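Local atomic coordinates of leucine aminopeptidase (Legionella pneumophila, PDB entry 5GNE), a protein that probably removes amino-terminal residues from peptides as a zinc-dependent exopeptidase of the M28 family. Residues 6-17 and 29-40. Numbering follows the deposited sequence.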
# COMPACT_ATOMS: atom_id res chain seq x y z
N GLU A 6 17.97 -7.65 17.40
CA GLU A 6 17.27 -8.74 18.08
C GLU A 6 15.83 -8.41 18.47
O GLU A 6 14.89 -9.11 18.09
CB GLU A 6 18.06 -9.16 19.34
CG GLU A 6 17.18 -9.75 20.46
CD GLU A 6 17.03 -11.24 20.38
OE1 GLU A 6 17.67 -11.86 19.50
OE2 GLU A 6 16.24 -11.80 21.17
N GLU A 7 15.65 -7.31 19.19
CA GLU A 7 14.32 -6.95 19.63
C GLU A 7 13.68 -5.93 18.75
O GLU A 7 14.27 -4.90 18.42
CB GLU A 7 14.33 -6.42 21.06
CG GLU A 7 14.45 -7.50 22.07
CD GLU A 7 13.79 -7.12 23.36
OE1 GLU A 7 14.30 -6.18 24.02
OE2 GLU A 7 12.75 -7.73 23.69
N ASP A 8 12.42 -6.18 18.43
CA ASP A 8 11.66 -5.24 17.65
C ASP A 8 11.01 -4.25 18.59
O ASP A 8 10.61 -4.59 19.70
CB ASP A 8 10.59 -5.95 16.83
CG ASP A 8 11.18 -6.93 15.84
OD1 ASP A 8 11.62 -6.48 14.77
OD2 ASP A 8 11.24 -8.14 16.15
N ARG A 9 10.95 -3.01 18.14
CA ARG A 9 10.21 -2.03 18.87
C ARG A 9 8.98 -1.67 18.06
O ARG A 9 9.07 -1.17 16.94
CB ARG A 9 11.07 -0.80 19.18
CG ARG A 9 12.23 -1.16 20.12
CD ARG A 9 13.02 0.08 20.55
NE ARG A 9 13.92 0.54 19.50
CZ ARG A 9 14.75 1.55 19.66
NH1 ARG A 9 14.77 2.20 20.82
NH2 ARG A 9 15.56 1.91 18.67
N ILE A 10 7.82 -1.93 18.65
CA ILE A 10 6.56 -1.80 17.91
C ILE A 10 5.54 -1.09 18.76
O ILE A 10 5.64 -1.06 19.99
CB ILE A 10 5.97 -3.15 17.48
CG1 ILE A 10 5.56 -3.99 18.70
CG2 ILE A 10 6.97 -3.97 16.69
CD1 ILE A 10 4.95 -5.31 18.28
N ILE A 11 4.55 -0.51 18.08
CA ILE A 11 3.44 0.14 18.76
C ILE A 11 2.19 -0.70 18.54
O ILE A 11 1.88 -1.09 17.42
CB ILE A 11 3.25 1.58 18.25
CG1 ILE A 11 4.45 2.42 18.69
CG2 ILE A 11 1.94 2.18 18.78
CD1 ILE A 11 4.48 3.76 18.02
N VAL A 12 1.53 -1.05 19.64
CA VAL A 12 0.31 -1.85 19.60
C VAL A 12 -0.82 -1.24 20.42
O VAL A 12 -0.59 -0.50 21.35
CB VAL A 12 0.56 -3.25 20.12
CG1 VAL A 12 1.57 -3.96 19.21
CG2 VAL A 12 1.09 -3.16 21.55
N SER A 13 -2.06 -1.59 20.09
CA SER A 13 -3.21 -1.22 20.94
C SER A 13 -3.02 -1.83 22.32
O SER A 13 -2.40 -2.89 22.47
CB SER A 13 -4.51 -1.71 20.36
OG SER A 13 -4.53 -3.12 20.52
N ASN A 14 -3.55 -1.18 23.33
CA ASN A 14 -3.50 -1.79 24.66
C ASN A 14 -4.12 -3.18 24.68
O ASN A 14 -3.67 -4.06 25.42
CB ASN A 14 -4.10 -0.85 25.68
CG ASN A 14 -3.18 0.33 25.97
OD1 ASN A 14 -1.98 0.28 25.64
ND2 ASN A 14 -3.70 1.39 26.54
N CYS A 15 -5.11 -3.39 23.83
CA CYS A 15 -5.71 -4.69 23.63
C CYS A 15 -4.67 -5.75 23.31
O CYS A 15 -4.58 -6.78 23.96
CB CYS A 15 -6.76 -4.62 22.50
SG CYS A 15 -7.67 -6.12 22.22
N LEU A 16 -3.88 -5.49 22.29
CA LEU A 16 -2.83 -6.42 21.89
C LEU A 16 -1.75 -6.50 22.97
O LEU A 16 -1.20 -7.57 23.22
CB LEU A 16 -2.25 -5.96 20.57
CG LEU A 16 -1.47 -6.93 19.70
CD1 LEU A 16 -2.11 -8.29 19.80
CD2 LEU A 16 -1.49 -6.39 18.27
N TYR A 17 -1.46 -5.39 23.64
CA TYR A 17 -0.43 -5.42 24.69
C TYR A 17 -0.73 -6.46 25.76
O TYR A 17 0.16 -7.21 26.17
CB TYR A 17 -0.26 -4.07 25.35
CG TYR A 17 0.69 -4.14 26.53
CD1 TYR A 17 2.03 -4.48 26.34
CD2 TYR A 17 0.25 -3.90 27.83
CE1 TYR A 17 2.93 -4.56 27.41
CE2 TYR A 17 1.15 -3.97 28.92
CZ TYR A 17 2.47 -4.31 28.70
OH TYR A 17 3.37 -4.39 29.75
N GLN A 29 3.47 4.07 27.46
CA GLN A 29 2.07 3.68 27.36
C GLN A 29 1.14 4.86 27.45
O GLN A 29 1.43 5.80 28.16
CB GLN A 29 1.72 2.68 28.45
CG GLN A 29 0.48 1.84 28.14
CD GLN A 29 0.29 0.72 29.13
OE1 GLN A 29 0.16 0.97 30.33
NE2 GLN A 29 0.29 -0.52 28.64
N SER A 30 0.03 4.82 26.71
CA SER A 30 -1.04 5.83 26.79
C SER A 30 -2.34 5.15 27.20
O SER A 30 -2.36 3.96 27.46
CB SER A 30 -1.22 6.55 25.46
OG SER A 30 -1.84 5.69 24.48
N ASP A 31 -3.44 5.88 27.27
CA ASP A 31 -4.71 5.24 27.61
C ASP A 31 -5.10 4.16 26.57
O ASP A 31 -5.82 3.23 26.91
CB ASP A 31 -5.82 6.28 27.82
CG ASP A 31 -6.10 7.13 26.61
OD1 ASP A 31 -5.20 7.28 25.76
OD2 ASP A 31 -7.21 7.69 26.53
N HIS A 32 -4.65 4.29 25.32
CA HIS A 32 -5.04 3.35 24.25
C HIS A 32 -3.91 2.52 23.60
O HIS A 32 -4.17 1.43 23.08
CB HIS A 32 -5.76 4.11 23.13
CG HIS A 32 -7.02 4.78 23.59
ND1 HIS A 32 -8.07 4.07 24.15
CD2 HIS A 32 -7.42 6.07 23.54
CE1 HIS A 32 -9.05 4.91 24.44
NE2 HIS A 32 -8.68 6.13 24.08
N PHE A 33 -2.66 2.99 23.65
CA PHE A 33 -1.58 2.27 22.96
C PHE A 33 -0.36 2.08 23.84
O PHE A 33 -0.15 2.83 24.84
CB PHE A 33 -1.18 2.99 21.66
CG PHE A 33 -2.30 3.06 20.64
CD1 PHE A 33 -2.49 2.03 19.74
CD2 PHE A 33 -3.17 4.13 20.61
CE1 PHE A 33 -3.53 2.08 18.81
CE2 PHE A 33 -4.21 4.20 19.69
CZ PHE A 33 -4.39 3.17 18.79
N SER A 34 0.43 1.07 23.48
CA SER A 34 1.70 0.76 24.12
C SER A 34 2.86 0.71 23.13
O SER A 34 2.73 0.19 22.02
CB SER A 34 1.62 -0.58 24.85
OG SER A 34 0.59 -0.52 25.84
N PHE A 35 4.00 1.27 23.55
CA PHE A 35 5.23 1.22 22.78
C PHE A 35 6.12 0.19 23.45
O PHE A 35 6.51 0.36 24.61
CB PHE A 35 5.90 2.60 22.73
CG PHE A 35 7.24 2.61 22.03
CD1 PHE A 35 7.43 1.89 20.86
CD2 PHE A 35 8.29 3.39 22.50
CE1 PHE A 35 8.64 1.92 20.19
CE2 PHE A 35 9.54 3.42 21.85
CZ PHE A 35 9.71 2.69 20.69
N ILE A 36 6.41 -0.90 22.76
CA ILE A 36 7.07 -2.03 23.42
C ILE A 36 8.26 -2.59 22.67
O ILE A 36 8.44 -2.38 21.47
CB ILE A 36 6.09 -3.20 23.66
CG1 ILE A 36 5.55 -3.74 22.34
CG2 ILE A 36 4.95 -2.77 24.57
CD1 ILE A 36 4.71 -5.05 22.50
N ALA A 37 9.08 -3.32 23.41
CA ALA A 37 10.15 -4.08 22.81
C ALA A 37 9.84 -5.56 23.02
O ALA A 37 9.55 -5.99 24.14
CB ALA A 37 11.49 -3.71 23.43
N ILE A 38 9.88 -6.31 21.93
CA ILE A 38 9.48 -7.70 21.97
C ILE A 38 10.19 -8.40 20.82
O ILE A 38 10.25 -7.88 19.70
CB ILE A 38 7.92 -7.88 21.88
CG1 ILE A 38 7.52 -9.31 22.25
CG2 ILE A 38 7.36 -7.48 20.51
CD1 ILE A 38 6.03 -9.55 22.16
N PRO A 39 10.79 -9.56 21.10
CA PRO A 39 11.45 -10.23 19.99
C PRO A 39 10.42 -11.08 19.28
O PRO A 39 9.97 -12.10 19.81
CB PRO A 39 12.54 -11.05 20.69
CG PRO A 39 12.06 -11.20 22.13
CD PRO A 39 10.84 -10.35 22.33
N ILE A 40 10.01 -10.63 18.10
CA ILE A 40 8.98 -11.31 17.34
C ILE A 40 9.51 -12.63 16.76
O ILE A 40 10.34 -12.63 15.85
CB ILE A 40 8.47 -10.42 16.21
CG1 ILE A 40 7.91 -9.13 16.80
CG2 ILE A 40 7.41 -11.18 15.37
CD1 ILE A 40 7.49 -8.11 15.76
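N14 binds the turn before F33 just where strand 8-13 ends and strand 33-38 begins, the two central strands of a four-stranded antiparallel sheet. Along the strands D8, I10 and V12 pair with I38, I36 and S34 through two backbone hydrogen bonds each. S13, the N-cap of the helix that follows, accepts from L16 N through OG, and C55 O is a second partner of that hydroxyl.

N14 is worth following outward. Its backbone N donates to H32 O at 2.7 Å; CB sits 3.5 Å from that same oxygen, and CG, turned beside the backbone N (chi1 -74°), lies over the H32 carbonyl. At the tip the amide splits its work. OD1 accepts from S34 OG, while ND2 gives S30 O a bond of 3.0 Å lying in the N14 amide plane, plus a weak one to D31 O. S30 OG accepts from H32 N, an ST turn, and from F33 N, an ST motif, so the loop is tied from within as well.

One face of the sheet carries I10 CG1 against I36 CG1 at 3.6 Å, with Y17 CD1 on I36 CG2; on the other, I11 CG1 meets the F35 ring, which helix 75-81 covers. S34 OG, buried, is gripped twice: it donates to N14 OD1 and accepts from Q29 NE2 at 2.8 Å, nearly straight at 167°.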